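Lipase (Penicillium expansum, PDB 3G7N) hydrolyses triacylglycerols and other acylglycerol lipids, releasing free fatty acids, as a secreted alkaline lipase of the alpha/beta-hydrolase superfamily. Local coordinates at residues N157-A161 / G240-F245; A15-S19 / V247-A252. One frame throughout, in Å; residues are numbered along the deposited sequence.

The two contacts lie side by side, their centres 9 Å apart and on the same side of the chain's centre. Along the chain, contact 1 (157-161 with 240-245) is nested inside the long loop that contact 2 (15-19 with 247-252) closes. Their second segments carry the two strands of a small antiparallel sheet, 243-244 and 247-248; Ile242 O lies 2.8 Å from Met249 N, a probable hydrogen bond just beyond the paired strands. Their first segments meet too: Leu159 CD1 of strand 154-159 packs 3.4 Å from Ala15 CA of helix 8-23. The C-terminal region that carries the catalytic histidine is thus held against both the central sheet and the N-terminal helix.

Contact 1 of 2, residues N157-A161 / G240-F245; sequences NALNA and GHIASF
Asn160 lays its carboxamide over the backbone of 240-245, with 95 Å² of the residue covered. It directly follows strand 154-159: Leu159 is still beta (phi/psi -103/132), Asn160 left-handed (57/43). With chi1 at -58° (m) and chi2 at 32°, Asn160 ND2 donates to Ala243 O at 2.9 Å and weakly to His241 O at 3.2 Å, while Asn160 OD1 accepts from Ser244 OG (chi1 -158°, t) at 3.0 Å. In the other segment, residues 240-242 end a 3-10 segment, with Ala243 N bonded to Gly240 O at 3.2 Å; the chain extends at 243-244 until Phe245 (46/46). The register sets Asn160 beside His241 (CA-CA 6.6 Å) and Leu159 beside Ser244 (6.8 Å). The apolar contact is Leu159 CD2 to Phe245 CE2, 4.3 Å. Leu159 CB packs 3.8 Å from Ser244 OG, and Asn160 CB 3.8 Å from His241 CE1. The His241 imidazole (chi1 t, chi2 53°) is hydrogen-bonded through NE2 to Ser132 and through ND1 to Asp188. One asparagine thus ties the histidine's backbone to the end of a central strand, in the Ser132-Asp188-His241 catalytic triad site of an alpha/beta-hydrolase lipase.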
loop_
_atom_site.group_PDB
_atom_site.type_symbol
_atom_site.label_atom_id
_atom_site.label_comp_id
_atom_site.label_asym_id
_atom_site.label_seq_id
_atom_site.Cartn_x
_atom_site.Cartn_y
_atom_site.Cartn_z
ATOM N N ASN A 157 -1.217 4.493 1.722
ATOM C CA ASN A 157 -2.486 4.026 1.142
ATOM C C ASN A 157 -2.280 2.710 0.418
ATOM O O ASN A 157 -1.697 2.691 -0.671
ATOM C CB ASN A 157 -3.030 5.070 0.167
ATOM C CG ASN A 157 -3.415 6.365 0.859
ATOM O OD1 ASN A 157 -4.264 6.372 1.744
ATOM N ND2 ASN A 157 -2.783 7.467 0.455
ATOM N N ALA A 158 -2.653 1.621 1.085
ATOM C CA ALA A 158 -2.599 0.289 0.472
ATOM C C ALA A 158 -3.948 -0.001 -0.169
ATOM O O ALA A 158 -4.977 0.025 0.523
ATOM C CB ALA A 158 -2.292 -0.773 1.525
ATOM N N LEU A 159 -3.959 -0.246 -1.477
ATOM C CA LEU A 159 -5.211 -0.479 -2.191
ATOM C C LEU A 159 -5.403 -1.962 -2.482
ATOM O O LEU A 159 -4.487 -2.649 -2.963
ATOM C CB LEU A 159 -5.236 0.307 -3.497
ATOM C CG LEU A 159 -4.966 1.813 -3.320
ATOM C CD1 LEU A 159 -4.981 2.495 -4.685
ATOM C CD2 LEU A 159 -5.963 2.485 -2.377
ATOM N N ASN A 160 -6.592 -2.456 -2.168
ATOM C CA ASN A 160 -6.995 -3.812 -2.559
ATOM C C ASN A 160 -6.010 -4.872 -2.045
ATOM O O ASN A 160 -5.676 -5.819 -2.761
ATOM C CB ASN A 160 -7.187 -3.942 -4.093
ATOM C CG ASN A 160 -8.223 -2.963 -4.654
ATOM O OD1 ASN A 160 -8.378 -1.847 -4.142
ATOM N ND2 ASN A 160 -8.898 -3.342 -5.730
ATOM N N ALA A 161 -5.583 -4.728 -0.791
ATOM C CA ALA A 161 -4.502 -5.534 -0.226
ATOM C C ALA A 161 -4.988 -6.675 0.633
ATOM O O ALA A 161 -5.925 -6.534 1.406
ATOM C CB ALA A 161 -3.554 -4.671 0.578
ATOM N N GLY A 240 -13.740 -7.141 -9.262
ATOM C CA GLY A 240 -13.448 -5.823 -8.690
ATOM C C GLY A 240 -11.983 -5.600 -8.350
ATOM O O GLY A 240 -11.596 -4.478 -8.040
ATOM N N HIS A 241 -11.154 -6.641 -8.390
ATOM C CA HIS A 241 -9.779 -6.476 -7.948
ATOM C C HIS A 241 -9.023 -5.482 -8.808
ATOM O O HIS A 241 -8.020 -4.914 -8.358
ATOM C CB HIS A 241 -9.029 -7.811 -7.898
ATOM C CG HIS A 241 -7.682 -7.712 -7.253
ATOM N ND1 HIS A 241 -7.498 -7.165 -5.997
ATOM C CD2 HIS A 241 -6.445 -8.029 -7.703
ATOM C CE1 HIS A 241 -6.210 -7.196 -5.692
ATOM N NE2 HIS A 241 -5.548 -7.728 -6.699
ATOM N N ILE A 242 -9.363 -5.389 -10.090
ATOM C CA ILE A 242 -8.604 -4.578 -11.044
ATOM C C ILE A 242 -8.831 -3.069 -10.861
ATOM O O ILE A 242 -8.145 -2.248 -11.492
ATOM C CB ILE A 242 -8.934 -4.995 -12.521
ATOM C CG1 ILE A 242 -7.862 -4.515 -13.500
ATOM C CG2 ILE A 242 -10.296 -4.495 -12.947
ATOM C CD1 ILE A 242 -7.757 -5.379 -14.734
ATOM N N ALA A 243 -9.817 -2.694 -10.057
ATOM C CA ALA A 243 -10.157 -1.273 -9.924
ATOM C C ALA A 243 -10.072 -0.840 -8.475
ATOM O O ALA A 243 -10.318 -1.615 -7.557
ATOM C CB ALA A 243 -11.563 -1.001 -10.485
ATOM N N SER A 244 -9.808 0.449 -8.287
ATOM C CA SER A 244 -9.874 1.043 -6.954
ATOM C C SER A 244 -10.260 2.512 -7.066
ATOM O O SER A 244 -9.716 3.231 -7.889
ATOM C CB SER A 244 -8.506 0.939 -6.277
ATOM O OG SER A 244 -8.658 1.016 -4.866
ATOM N N PHE A 245 -11.272 2.916 -6.297
ATOM C CA PHE A 245 -11.708 4.323 -6.266
ATOM C C PHE A 245 -11.835 4.924 -7.651
ATOM O O PHE A 245 -11.416 6.056 -7.892
ATOM C CB PHE A 245 -10.841 5.152 -5.320
ATOM C CG PHE A 245 -10.901 4.669 -3.914
ATOM C CD1 PHE A 245 -11.967 5.015 -3.090
ATOM C CD2 PHE A 245 -10.066 3.632 -3.528
ATOM C CE1 PHE A 245 -12.171 4.341 -1.873
ATOM C CE2 PHE A 245 -10.252 2.981 -2.344
ATOM C CZ PHE A 245 -11.336 3.280 -1.537
#

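Contact 2 of 2, residues A15-S19 / V247-A252; sequences AKLSS and VVMLTA. With SO4 (sulfate ion), chain E.
Val247 opens the second segment in extended form (phi/psi -115/122), its side chain directed at helix 8-23, of which 15-19 is a regular part. Val247 CG2 packs 3.8 Å from Ala15 CB and 3.9 Å from Lys16 CG, and Val247 CG1 4.0 Å from Ser19 CB; the Ala15 and Val247 CA atoms are 6.1 Å apart. Val248 points away, but its carbonyl starts a type II beta turn to Thr251, with Thr251 N bonded to Val248 O at 3.0 Å and Thr251 OG1 (chi1 74°, p) to the same oxygen at 2.7 Å. Met249, second in the turn (-52/140), comes closest by backbone, its CA 4.6 Å from that of Ser19. Its side chain folds back, chi1 and chi2 both m: Met249 SD sits 3.6 Å from Ser19 N, and Met249 CE 3.5 Å from Ala15 O and 4.1 Å from Ala15 CB. Leu250 is third, with positive phi (81/-5), and Leu250 N donates to Ser19 OG (t rotamer) at 2.9 Å. Ala252 turns its CB back to the helix, 3.5 Å from Ser19 OG and 4.3 Å from Lys16 CA. Lys16 NZ hydrogen-bonds O2 of a sulfate ion, probably from the crystallisation liquor, at 2.6 Å; Ser258 binds it too. The hairpin's second strand and following turn are thus packed on the N-terminal helix, and the Cys25-Cys254 disulfide links the chain just beyond both segments. Chemically, small Ala15 and Ser19, one helical turn apart, admit Val247 and the Met249 thioether closely, while the Ser19 hydroxyl satisfies a backbone NH inside the turn.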
loop_
_atom_site.group_PDB
_atom_site.type_symbol
_atom_site.label_atom_id
_atom_site.label_comp_id
_atom_site.label_asym_id
_atom_site.label_seq_id
_atom_site.Cartn_x
_atom_site.Cartn_y
_atom_site.Cartn_z
ATOM N N ALA A 15 -4.991 5.684 -6.254
ATOM C CA ALA A 15 -5.267 4.692 -7.286
ATOM C C ALA A 15 -4.647 5.061 -8.612
ATOM O O ALA A 15 -4.137 4.200 -9.320
ATOM C CB ALA A 15 -6.761 4.479 -7.416
ATOM N N LYS A 16 -4.645 6.365 -8.938
ATOM C CA LYS A 16 -3.943 6.820 -10.139
ATOM C C LYS A 16 -2.435 6.561 -10.083
ATOM O O LYS A 16 -1.843 6.095 -11.036
ATOM C CB LYS A 16 -4.229 8.298 -10.440
ATOM C CG LYS A 16 -5.682 8.542 -10.862
ATOM C CD LYS A 16 -6.092 10.025 -10.716
ATOM C CE LYS A 16 -5.385 10.922 -11.687
ATOM N NZ LYS A 16 -5.927 12.311 -11.551
ATOM N N LEU A 17 -1.816 6.865 -8.942
ATOM C CA LEU A 17 -0.397 6.598 -8.762
ATOM C C LEU A 17 -0.100 5.108 -8.850
ATOM O O LEU A 17 0.899 4.694 -9.440
ATOM C CB LEU A 17 0.081 7.138 -7.414
ATOM C CG LEU A 17 0.041 8.664 -7.256
ATOM C CD1 LEU A 17 0.430 9.049 -5.851
ATOM C CD2 LEU A 17 0.943 9.363 -8.261
ATOM N N SER A 18 -0.963 4.311 -8.229
ATOM C CA SER A 18 -0.791 2.862 -8.285
ATOM C C SER A 18 -0.888 2.340 -9.722
ATOM O O SER A 18 -0.124 1.476 -10.121
ATOM C CB SER A 18 -1.840 2.180 -7.427
ATOM O OG SER A 18 -1.697 2.474 -6.045
ATOM N N SER A 19 -1.828 2.892 -10.495
ATOM C CA SER A 19 -1.958 2.548 -11.923
ATOM C C SER A 19 -0.708 2.935 -12.722
ATOM O O SER A 19 -0.181 2.152 -13.523
ATOM C CB SER A 19 -3.201 3.242 -12.499
ATOM O OG SER A 19 -3.422 2.901 -13.872
ATOM N N VAL A 247 -10.648 3.946 -10.557
ATOM C CA VAL A 247 -9.537 3.777 -11.496
ATOM C C VAL A 247 -9.320 2.301 -11.793
ATOM O O VAL A 247 -9.036 1.517 -10.878
ATOM C CB VAL A 247 -8.234 4.348 -10.898
ATOM C CG1 VAL A 247 -7.078 4.143 -11.869
ATOM C CG2 VAL A 247 -8.414 5.830 -10.504
ATOM N N VAL A 248 -9.402 1.918 -13.061
ATOM C CA VAL A 248 -9.028 0.575 -13.478
ATOM C C VAL A 248 -7.534 0.561 -13.757
ATOM O O VAL A 248 -7.012 1.411 -14.481
ATOM C CB VAL A 248 -9.801 0.158 -14.754
ATOM C CG1 VAL A 248 -9.290 -1.157 -15.319
ATOM C CG2 VAL A 248 -11.318 0.123 -14.481
ATOM N N MET A 249 -6.807 -0.292 -13.049
ATOM C CA MET A 249 -5.360 -0.317 -13.175
ATOM C C MET A 249 -4.931 -0.435 -14.625
ATOM O O MET A 249 -5.508 -1.228 -15.383
ATOM C CB MET A 249 -4.755 -1.443 -12.335
ATOM C CG MET A 249 -4.962 -1.271 -10.833
ATOM S SD MET A 249 -4.227 0.244 -10.165
ATOM C CE MET A 249 -5.633 1.024 -9.394
ATOM N N LEU A 250 -3.879 0.306 -14.975
ATOM C CA LEU A 250 -3.330 0.421 -16.320
ATOM C C LEU A 250 -4.045 1.392 -17.245
ATOM O O LEU A 250 -3.503 1.718 -18.309
ATOM C CB LEU A 250 -3.143 -0.940 -16.996
ATOM C CG LEU A 250 -1.958 -1.753 -16.514
ATOM C CD1 LEU A 250 -2.075 -3.189 -17.039
ATOM C CD2 LEU A 250 -0.655 -1.117 -16.964
ATOM N N THR A 251 -5.156 1.971 -16.804
ATOM C CA THR A 251 -5.942 2.833 -17.690
ATOM C C THR A 251 -5.846 4.317 -17.345
ATOM O O THR A 251 -6.403 5.159 -18.040
ATOM C CB THR A 251 -7.426 2.431 -17.719
ATOM O OG1 THR A 251 -8.053 2.841 -16.505
ATOM C CG2 THR A 251 -7.591 0.933 -17.949
ATOM N N ALA A 252 -5.206 4.640 -16.225
ATOM C CA ALA A 252 -5.059 6.024 -15.804
ATOM C C ALA A 252 -4.082 6.823 -16.672
ATOM O O ALA A 252 -4.116 8.050 -16.637
ATOM C CB ALA A 252 -4.656 6.105 -14.330
HETATM S S SO4 E . -5.939 13.376 -14.829
HETATM O O1 SO4 E . -5.709 12.176 -15.631
HETATM O O2 SO4 E . -5.015 13.514 -13.695
HETATM O O3 SO4 E . -5.857 14.573 -15.672
HETATM O O4 SO4 E . -7.315 13.328 -14.324
#